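Local coordinates for KaiC-like domain-containing protein (Pyrococcus horikoshii, PDB 3BS4) that is of unknown function but has a KaiC-like domain, whose fold is probably that of the RecA-type P-loop ATPases, at residues Ala30-Lys35 against Phe239-Lys244. Numbering follows the deposited sequence.
Sequences ASSRGK and FEYEFK
Tyr241 drives its phenol tip into the turn at Ser32, where OH donates a short 2.5 Å hydrogen bond to the backbone O of Ser32. The hydroxyl comes in from above the carbonyl plane, 41° out of it. This half is buried and tight: Ser32 CB sits 3.6 Å from Tyr241 OH, while Ser32 OG is hydrogen-bonded to the backbone O of Asp29 and to Thr211 OG1 and takes a weak bond from Gly34 N. The turn joins strand 22-27 to helix 34-47, where RecA-like folds carry the P-loop, here with a Gly-Lys pair but a sequence departing from the classical motif. Strand 238-244 lies in the sheet's antiparallel extension. On the more open side, where both residues are partly exposed, the Arg33 guanidinium stacks on one face of Phe243, planes 16° apart, with CZ 3.9 Å from the ring centroid, a cation-pi contact offset toward the rim. A bend at chi3 (62°) turns NE onto this face, and NE is salt-bridged to Asp36 OD2. Nearer the backbone, Arg33 CB rests 3.7 Å from Phe243 CZ. An alanine here would keep that touch but would probably leave the ring without its guanidinium cover and Asp36 without its salt-bridge mate.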
loop_
_atom_site.group_PDB
_atom_site.type_symbol
_atom_site.label_atom_id
_atom_site.label_comp_id
_atom_site.label_asym_id
_atom_site.label_seq_id
_atom_site.Cartn_x
_atom_site.Cartn_y
_atom_site.Cartn_z
ATOM N N ALA A 30 3.721 -14.940 7.220
ATOM C CA ALA A 30 2.301 -14.860 7.019
ATOM C C ALA A 30 1.501 -14.934 8.311
ATOM O O ALA A 30 0.465 -14.298 8.413
ATOM C CB ALA A 30 1.816 -15.954 6.017
ATOM N N SER A 31 1.992 -15.697 9.289
ATOM C CA SER A 31 1.265 -15.868 10.550
ATOM C C SER A 31 1.157 -14.554 11.307
ATOM O O SER A 31 0.257 -14.383 12.114
ATOM C CB SER A 31 1.939 -16.925 11.443
ATOM O OG SER A 31 1.966 -18.180 10.779
ATOM N N SER A 32 2.052 -13.610 11.030
ATOM C CA SER A 32 2.003 -12.334 11.773
ATOM C C SER A 32 0.757 -11.503 11.468
ATOM O O SER A 32 0.393 -10.619 12.247
ATOM C CB SER A 32 3.253 -11.498 11.495
ATOM O OG SER A 32 3.232 -10.962 10.175
ATOM N N ARG A 33 0.137 -11.756 10.315
ATOM C CA ARG A 33 -1.031 -10.994 9.875
ATOM C C ARG A 33 -0.765 -9.487 9.741
ATOM O O ARG A 33 -1.679 -8.680 9.866
ATOM C CB ARG A 33 -2.233 -11.262 10.785
ATOM C CG ARG A 33 -2.780 -12.670 10.609
ATOM C CD ARG A 33 -3.901 -12.977 11.590
ATOM N NE ARG A 33 -5.054 -12.096 11.396
ATOM C CZ ARG A 33 -6.078 -11.996 12.240
ATOM N NH1 ARG A 33 -6.117 -12.729 13.350
ATOM N NH2 ARG A 33 -7.063 -11.156 11.968
ATOM N N GLY A 34 0.485 -9.106 9.468
ATOM C CA GLY A 34 0.787 -7.701 9.181
ATOM C C GLY A 34 -0.039 -7.156 8.023
ATOM O O GLY A 34 -0.377 -5.981 7.978
ATOM N N LYS A 35 -0.372 -8.021 7.081
ATOM C CA LYS A 35 -1.225 -7.630 5.959
ATOM C C LYS A 35 -2.580 -7.136 6.460
ATOM O O LYS A 35 -3.133 -6.155 5.949
ATOM C CB LYS A 35 -1.373 -8.818 4.992
ATOM C CG LYS A 35 -2.358 -8.667 3.855
ATOM C CD LYS A 35 -2.190 -9.770 2.804
ATOM C CE LYS A 35 -2.145 -11.191 3.394
ATOM N NZ LYS A 35 -2.027 -12.235 2.324
ATOM N N PHE A 239 6.311 -3.391 19.420
ATOM C CA PHE A 239 4.991 -3.605 19.981
ATOM C C PHE A 239 4.613 -5.067 19.885
ATOM O O PHE A 239 4.943 -5.736 18.895
ATOM C CB PHE A 239 3.940 -2.843 19.183
ATOM C CG PHE A 239 4.151 -1.370 19.135
ATOM C CD1 PHE A 239 3.509 -0.534 20.051
ATOM C CD2 PHE A 239 4.960 -0.800 18.148
ATOM C CE1 PHE A 239 3.693 0.845 19.987
ATOM C CE2 PHE A 239 5.153 0.577 18.081
ATOM C CZ PHE A 239 4.525 1.400 19.007
ATOM N N GLU A 240 3.922 -5.567 20.908
ATOM C CA GLU A 240 3.191 -6.826 20.752
ATOM C C GLU A 240 1.800 -6.458 20.287
ATOM O O GLU A 240 1.272 -5.429 20.700
ATOM C CB GLU A 240 3.089 -7.624 22.062
ATOM C CG GLU A 240 2.387 -8.995 21.822
ATOM C CD GLU A 240 2.318 -9.918 23.034
ATOM O OE1 GLU A 240 2.949 -9.620 24.072
ATOM O OE2 GLU A 240 1.629 -10.963 22.919
ATOM N N TYR A 241 1.191 -7.279 19.430
ATOM C CA TYR A 241 -0.202 -7.010 19.057
ATOM C C TYR A 241 -1.062 -8.262 18.968
ATOM O O TYR A 241 -0.554 -9.388 18.867
ATOM C CB TYR A 241 -0.302 -6.174 17.762
ATOM C CG TYR A 241 0.243 -6.849 16.513
ATOM C CD1 TYR A 241 -0.590 -7.602 15.694
ATOM C CD2 TYR A 241 1.576 -6.694 16.148
ATOM C CE1 TYR A 241 -0.098 -8.237 14.544
ATOM C CE2 TYR A 241 2.075 -7.287 14.997
ATOM C CZ TYR A 241 1.233 -8.061 14.211
ATOM O OH TYR A 241 1.740 -8.646 13.066
ATOM N N GLU A 242 -2.364 -8.045 19.064
ATOM C CA GLU A 242 -3.360 -9.062 18.751
ATOM C C GLU A 242 -4.523 -8.376 18.065
ATOM O O GLU A 242 -4.472 -7.178 17.830
ATOM C CB GLU A 242 -3.825 -9.787 20.007
ATOM C CG GLU A 242 -4.371 -8.895 21.072
ATOM C CD GLU A 242 -4.475 -9.606 22.423
ATOM O OE1 GLU A 242 -4.179 -10.822 22.523
ATOM O OE2 GLU A 242 -4.868 -8.925 23.376
ATOM N N PHE A 243 -5.557 -9.140 17.735
ATOM C CA PHE A 243 -6.701 -8.569 17.029
ATOM C C PHE A 243 -7.956 -8.737 17.849
ATOM O O PHE A 243 -8.199 -9.805 18.395
ATOM C CB PHE A 243 -6.868 -9.246 15.676
ATOM C CG PHE A 243 -5.694 -9.026 14.753
ATOM C CD1 PHE A 243 -5.671 -7.933 13.887
ATOM C CD2 PHE A 243 -4.608 -9.889 14.764
ATOM C CE1 PHE A 243 -4.578 -7.713 13.027
ATOM C CE2 PHE A 243 -3.510 -9.676 13.916
ATOM C CZ PHE A 243 -3.499 -8.586 13.045
ATOM N N LYS A 244 -8.741 -7.675 17.938
ATOM C CA LYS A 244 -10.095 -7.785 18.468
ATOM C C LYS A 244 -11.026 -7.644 17.273
ATOM O O LYS A 244 -11.254 -6.541 16.782
ATOM C CB LYS A 244 -10.336 -6.676 19.478
ATOM C CG LYS A 244 -11.700 -6.752 20.155
ATOM C CD LYS A 244 -11.916 -5.575 21.079
ATOM C CE LYS A 244 -13.287 -5.688 21.748
ATOM N NZ LYS A 244 -13.288 -4.991 23.073
#